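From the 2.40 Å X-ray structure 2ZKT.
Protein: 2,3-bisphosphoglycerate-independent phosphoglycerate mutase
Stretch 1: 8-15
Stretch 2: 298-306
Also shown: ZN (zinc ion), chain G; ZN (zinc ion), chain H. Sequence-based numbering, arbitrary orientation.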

ATOM      1  N   LEU B   8      -3.618 -16.471  16.604  1.00 41.50           N
ATOM      2  CA  LEU B   8      -3.946 -16.290  15.195  1.00 42.40           C
ATOM      3  C   LEU B   8      -2.658 -16.028  14.400  1.00 42.62           C
ATOM      4  O   LEU B   8      -2.111 -14.919  14.405  1.00 42.99           O
ATOM      5  CB  LEU B   8      -4.945 -15.134  15.009  1.00 41.76           C
ATOM      6  CG  LEU B   8      -5.389 -14.834  13.571  1.00 42.06           C
ATOM      7  CD1 LEU B   8      -5.797 -16.108  12.834  1.00 45.28           C
ATOM      8  CD2 LEU B   8      -6.535 -13.858  13.632  1.00 44.03           C
ATOM      9  N   LEU B   9      -2.178 -17.069  13.728  1.00 42.39           N
ATOM     10  CA  LEU B   9      -0.967 -16.968  12.948  1.00 43.49           C
ATOM     11  C   LEU B   9      -1.317 -16.831  11.464  1.00 43.25           C
ATOM     12  O   LEU B   9      -1.895 -17.745  10.851  1.00 43.71           O
ATOM     13  CB  LEU B   9      -0.092 -18.206  13.183  1.00 42.89           C
ATOM     14  CG  LEU B   9       1.198 -18.285  12.353  1.00 47.04           C
ATOM     15  CD1 LEU B   9       1.980 -16.989  12.504  1.00 46.99           C
ATOM     16  CD2 LEU B   9       2.031 -19.487  12.795  1.00 45.41           C
ATOM     17  N   ILE B  10      -0.945 -15.686  10.892  1.00 42.02           N
ATOM     18  CA  ILE B  10      -1.229 -15.392   9.491  1.00 40.67           C
ATOM     19  C   ILE B  10       0.021 -15.419   8.606  1.00 41.35           C
ATOM     20  O   ILE B  10       1.000 -14.701   8.857  1.00 40.86           O
ATOM     21  CB  ILE B  10      -1.940 -14.020   9.404  1.00 40.21           C
ATOM     22  CG1 ILE B  10      -3.281 -14.116  10.157  1.00 39.87           C
ATOM     23  CG2 ILE B  10      -2.149 -13.594   7.948  1.00 37.88           C
ATOM     24  CD1 ILE B  10      -4.083 -12.841  10.136  1.00 41.28           C
ATOM     25  N   ILE B  11      -0.009 -16.270   7.579  1.00 43.84           N
ATOM     26  CA  ILE B  11       1.110 -16.383   6.653  1.00 42.88           C
ATOM     27  C   ILE B  11       0.788 -15.860   5.249  1.00 44.74           C
ATOM     28  O   ILE B  11      -0.154 -16.329   4.577  1.00 43.50           O
ATOM     29  CB  ILE B  11       1.591 -17.852   6.511  1.00 43.80           C
ATOM     30  CG1 ILE B  11       2.183 -18.344   7.847  1.00 41.54           C
ATOM     31  CG2 ILE B  11       2.620 -17.960   5.386  1.00 38.15           C
ATOM     32  CD1 ILE B  11       3.374 -17.527   8.335  1.00 47.45           C
ATOM     33  N   LEU B  12       1.578 -14.877   4.818  1.00 45.71           N
ATOM     34  CA  LEU B  12       1.434 -14.301   3.492  1.00 46.01           C
ATOM     35  C   LEU B  12       2.601 -14.889   2.696  1.00 46.97           C
ATOM     36  O   LEU B  12       3.703 -14.344   2.686  1.00 48.77           O
ATOM     37  CB  LEU B  12       1.530 -12.774   3.565  1.00 45.91           C
ATOM     38  CG  LEU B  12       0.565 -12.142   4.580  1.00 46.69           C
ATOM     39  CD1 LEU B  12       0.571 -10.645   4.374  1.00 46.17           C
ATOM     40  CD2 LEU B  12      -0.847 -12.693   4.403  1.00 42.89           C
ATOM     41  N   ASP B  13       2.337 -16.032   2.060  1.00 46.75           N
ATOM     42  CA  ASP B  13       3.318 -16.781   1.277  1.00 45.78           C
ATOM     43  C   ASP B  13       4.251 -15.908   0.425  1.00 45.20           C
ATOM     44  O   ASP B  13       3.802 -15.042  -0.335  1.00 43.75           O
ATOM     45  CB  ASP B  13       2.571 -17.794   0.393  1.00 45.95           C
ATOM     46  CG  ASP B  13       3.352 -19.077   0.176  1.00 50.35           C
ATOM     47  OD1 ASP B  13       4.307 -19.061  -0.635  1.00 56.62           O
ATOM     48  OD2 ASP B  13       3.018 -20.102   0.832  1.00 59.31           O
ATOM     49  N   GLY B  14       5.557 -16.143   0.574  1.00 44.34           N
ATOM     50  CA  GLY B  14       6.553 -15.392  -0.184  1.00 43.01           C
ATOM     51  C   GLY B  14       6.565 -13.887   0.064  1.00 44.86           C
ATOM     52  O   GLY B  14       7.045 -13.121  -0.771  1.00 42.59           O
ATOM     53  N   LEU B  15       6.059 -13.465   1.223  1.00 44.58           N
ATOM     54  CA  LEU B  15       5.999 -12.045   1.574  1.00 43.97           C
ATOM     55  C   LEU B  15       7.295 -11.255   1.361  1.00 44.19           C
ATOM     56  O   LEU B  15       7.305 -10.225   0.673  1.00 45.02           O
ATOM     57  CB  LEU B  15       5.558 -11.897   3.033  1.00 43.20           C
ATOM     58  CG  LEU B  15       5.300 -10.469   3.516  1.00 44.33           C
ATOM     59  CD1 LEU B  15       4.259  -9.788   2.624  1.00 38.57           C
ATOM     60  CD2 LEU B  15       4.817 -10.529   4.964  1.00 42.42           C
TER
HETATM   61 ZN    ZN G 414       5.542 -20.736   0.277  1.00 55.00          ZN
HETATM   62 ZN    ZN H 415       6.859 -20.320  -4.041  1.00 61.72          ZN
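Stretch 2, residues 298-306: FLHFKPTDA

The strongest polar contacts gather where strand 8-12 ends and the chain turns at Asp13. Thr304 donates its hydroxyl to the backbone, OG1 lying 2.5 Å from Asp13 O; with chi1 in the p well and its CA-to-CB bond directed toward stretch 1, the short side chain brings a donor to a carbonyl that has left the sheet. The carboxylate of Asp13 serves two partners. Its OD1 binds the chain G zinc at 2.3 Å, while its OD2 accepts a weak hydrogen bond from His300 NE2 at 2.8 Å, the oxygen lying at the edge of the imidazole, near the ring plane. Aspartate suits this place because one short side chain offers an oxygen to the metal and another to the histidine. Asp305 contributes one ligand to the second metal site, its OD2 standing 2.1 Å from the chain H zinc, which is also held from elsewhere in the structure; the same OD2 forms a salt bridge with Lys302 NZ at 3.3 Å.

Behind this polar end, residues 298-301 run as a strand parallel to 8-12, their axes 4.9 Å apart at closest approach and their directions 12° apart. The register pairs Leu9 with Phe298, Ile10 with Leu299, Ile11 with His300 and Leu12 with Phe301. The hydrogen bonds alternate as parallel strands require: Leu299 N to Leu9 O at 3.0 Å, Ile11 N to Leu299 O at 2.9 Å, Phe301 N to Ile11 O at 3.0 Å, and Asp13 N to Phe301 O at 3.1 Å. The last carries the ladder one residue past the strand 8-12. Beyond it the paths diverge: stretch 1 makes a type II turn from Leu12 to Leu15, whereas stretch 2 passes through Lys302 into a helix. Gly14 fits the turn with a positive phi of 61°; an ideal CB there would also lie only 2.5 Å from Asp305 OD1, a clash.

The side chains pack on both faces of the sheet. Leu9, Ile11, Phe298 and His300 share one face, where Ile11 CG1 meets the edge of the Phe298 ring at CE1, 3.3 Å away, and Leu9 CG lies 4.1 Å from Phe298 CD1. The flat aromatic ring can thus touch two aliphatic neighbors. Ile10, Leu12, Leu299 and Phe301 occupy the other face, with Ile10 CG1 4.2 Å from Leu299 CB and Leu12 CD2 4.0 Å from Phe301 CB. All eight residues are buried, and the branched aliphatic groups provide apolar surface suited to that setting.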

ATOM      1  N   PHE B 298      -4.666 -20.981  12.190  1.00 42.45           N
ATOM      2  CA  PHE B 298      -3.651 -20.671  11.187  1.00 43.00           C
ATOM      3  C   PHE B 298      -4.349 -20.290   9.870  1.00 44.43           C
ATOM      4  O   PHE B 298      -5.226 -21.008   9.392  1.00 47.31           O
ATOM      5  CB  PHE B 298      -2.753 -21.906  10.983  1.00 42.89           C
ATOM      6  CG  PHE B 298      -1.810 -21.794   9.815  1.00 41.81           C
ATOM      7  CD1 PHE B 298      -0.757 -20.871   9.829  1.00 43.59           C
ATOM      8  CD2 PHE B 298      -1.982 -22.599   8.689  1.00 39.40           C
ATOM      9  CE1 PHE B 298       0.112 -20.753   8.730  1.00 46.73           C
ATOM     10  CE2 PHE B 298      -1.118 -22.488   7.580  1.00 42.91           C
ATOM     11  CZ  PHE B 298      -0.071 -21.564   7.602  1.00 44.10           C
ATOM     12  N   LEU B 299      -3.963 -19.158   9.288  1.00 44.45           N
ATOM     13  CA  LEU B 299      -4.550 -18.687   8.030  1.00 47.14           C
ATOM     14  C   LEU B 299      -3.445 -18.516   6.984  1.00 47.57           C
ATOM     15  O   LEU B 299      -2.438 -17.836   7.225  1.00 49.20           O
ATOM     16  CB  LEU B 299      -5.274 -17.349   8.255  1.00 46.13           C
ATOM     17  CG  LEU B 299      -5.797 -16.590   7.023  1.00 48.74           C
ATOM     18  CD1 LEU B 299      -6.704 -17.474   6.184  1.00 53.77           C
ATOM     19  CD2 LEU B 299      -6.549 -15.354   7.485  1.00 50.56           C
ATOM     20  N   HIS B 300      -3.638 -19.134   5.822  1.00 48.16           N
ATOM     21  CA  HIS B 300      -2.653 -19.065   4.746  1.00 48.14           C
ATOM     22  C   HIS B 300      -3.208 -18.338   3.507  1.00 48.82           C
ATOM     23  O   HIS B 300      -4.366 -18.524   3.133  1.00 50.64           O
ATOM     24  CB  HIS B 300      -2.212 -20.494   4.398  1.00 47.05           C
ATOM     25  CG  HIS B 300      -1.023 -20.567   3.488  1.00 48.16           C
ATOM     26  ND1 HIS B 300      -1.126 -20.455   2.115  1.00 52.12           N
ATOM     27  CD2 HIS B 300       0.295 -20.745   3.755  1.00 47.98           C
ATOM     28  CE1 HIS B 300       0.081 -20.564   1.572  1.00 47.35           C
ATOM     29  NE2 HIS B 300       0.959 -20.742   2.547  1.00 49.17           N
ATOM     30  N   PHE B 301      -2.374 -17.496   2.894  1.00 48.86           N
ATOM     31  CA  PHE B 301      -2.735 -16.726   1.691  1.00 49.08           C
ATOM     32  C   PHE B 301      -1.588 -16.950   0.709  1.00 49.69           C
ATOM     33  O   PHE B 301      -0.492 -16.435   0.915  1.00 49.39           O
ATOM     34  CB  PHE B 301      -2.848 -15.232   2.035  1.00 49.36           C
ATOM     35  CG  PHE B 301      -3.292 -14.367   0.882  1.00 51.19           C
ATOM     36  CD1 PHE B 301      -4.596 -14.462   0.378  1.00 51.80           C
ATOM     37  CD2 PHE B 301      -2.409 -13.449   0.300  1.00 46.78           C
ATOM     38  CE1 PHE B 301      -5.014 -13.654  -0.684  1.00 49.60           C
ATOM     39  CE2 PHE B 301      -2.812 -12.634  -0.766  1.00 50.03           C
ATOM     40  CZ  PHE B 301      -4.121 -12.733  -1.260  1.00 51.57           C
ATOM     41  N   LYS B 302      -1.841 -17.697  -0.367  1.00 51.04           N
ATOM     42  CA  LYS B 302      -0.793 -18.046  -1.342  1.00 52.27           C
ATOM     43  C   LYS B 302      -0.423 -17.105  -2.509  1.00 52.88           C
ATOM     44  O   LYS B 302       0.770 -16.920  -2.808  1.00 53.76           O
ATOM     45  CB  LYS B 302      -1.121 -19.432  -1.930  1.00 53.78           C
ATOM     46  CG  LYS B 302      -0.068 -20.002  -2.875  1.00 56.32           C
ATOM     47  CD  LYS B 302       1.260 -20.243  -2.158  1.00 63.29           C
ATOM     48  CE  LYS B 302       2.142 -21.225  -2.936  1.00 66.72           C
ATOM     49  NZ  LYS B 302       2.289 -20.842  -4.372  1.00 68.87           N
ATOM     50  N   PRO B 303      -1.425 -16.508  -3.191  1.00 52.93           N
ATOM     51  CA  PRO B 303      -1.162 -15.608  -4.329  1.00 53.06           C
ATOM     52  C   PRO B 303       0.027 -14.633  -4.260  1.00 53.84           C
ATOM     53  O   PRO B 303       0.659 -14.353  -5.291  1.00 53.16           O
ATOM     54  CB  PRO B 303      -2.513 -14.902  -4.547  1.00 54.03           C
ATOM     55  CG  PRO B 303      -3.244 -15.092  -3.239  1.00 54.01           C
ATOM     56  CD  PRO B 303      -2.853 -16.479  -2.822  1.00 52.97           C
ATOM     57  N   THR B 304       0.348 -14.113  -3.076  1.00 54.04           N
ATOM     58  CA  THR B 304       1.488 -13.200  -2.988  1.00 53.96           C
ATOM     59  C   THR B 304       2.746 -13.892  -3.518  1.00 54.15           C
ATOM     60  O   THR B 304       3.610 -13.261  -4.139  1.00 54.16           O
ATOM     61  CB  THR B 304       1.760 -12.750  -1.540  1.00 53.80           C
ATOM     62  OG1 THR B 304       1.580 -13.864  -0.651  1.00 55.86           O
ATOM     63  CG2 THR B 304       0.825 -11.608  -1.146  1.00 55.00           C
ATOM     64  N   ASP B 305       2.838 -15.203  -3.293  1.00 52.98           N
ATOM     65  CA  ASP B 305       4.008 -15.954  -3.736  1.00 52.89           C
ATOM     66  C   ASP B 305       4.110 -16.127  -5.250  1.00 51.82           C
ATOM     67  O   ASP B 305       5.223 -16.201  -5.799  1.00 51.13           O
ATOM     68  CB  ASP B 305       4.037 -17.325  -3.061  1.00 53.88           C
ATOM     69  CG  ASP B 305       5.269 -18.131  -3.436  1.00 57.99           C
ATOM     70  OD1 ASP B 305       6.405 -17.662  -3.165  1.00 54.31           O
ATOM     71  OD2 ASP B 305       5.094 -19.235  -4.007  1.00 63.20           O
ATOM     72  N   ALA B 306       2.962 -16.189  -5.933  1.00 52.05           N
ATOM     73  CA  ALA B 306       2.970 -16.352  -7.392  1.00 51.27           C
ATOM     74  C   ALA B 306       3.503 -15.090  -8.084  1.00 51.73           C
ATOM     75  O   ALA B 306       4.284 -15.174  -9.040  1.00 50.59           O
ATOM     76  CB  ALA B 306       1.571 -16.672  -7.894  1.00 51.43           C
TER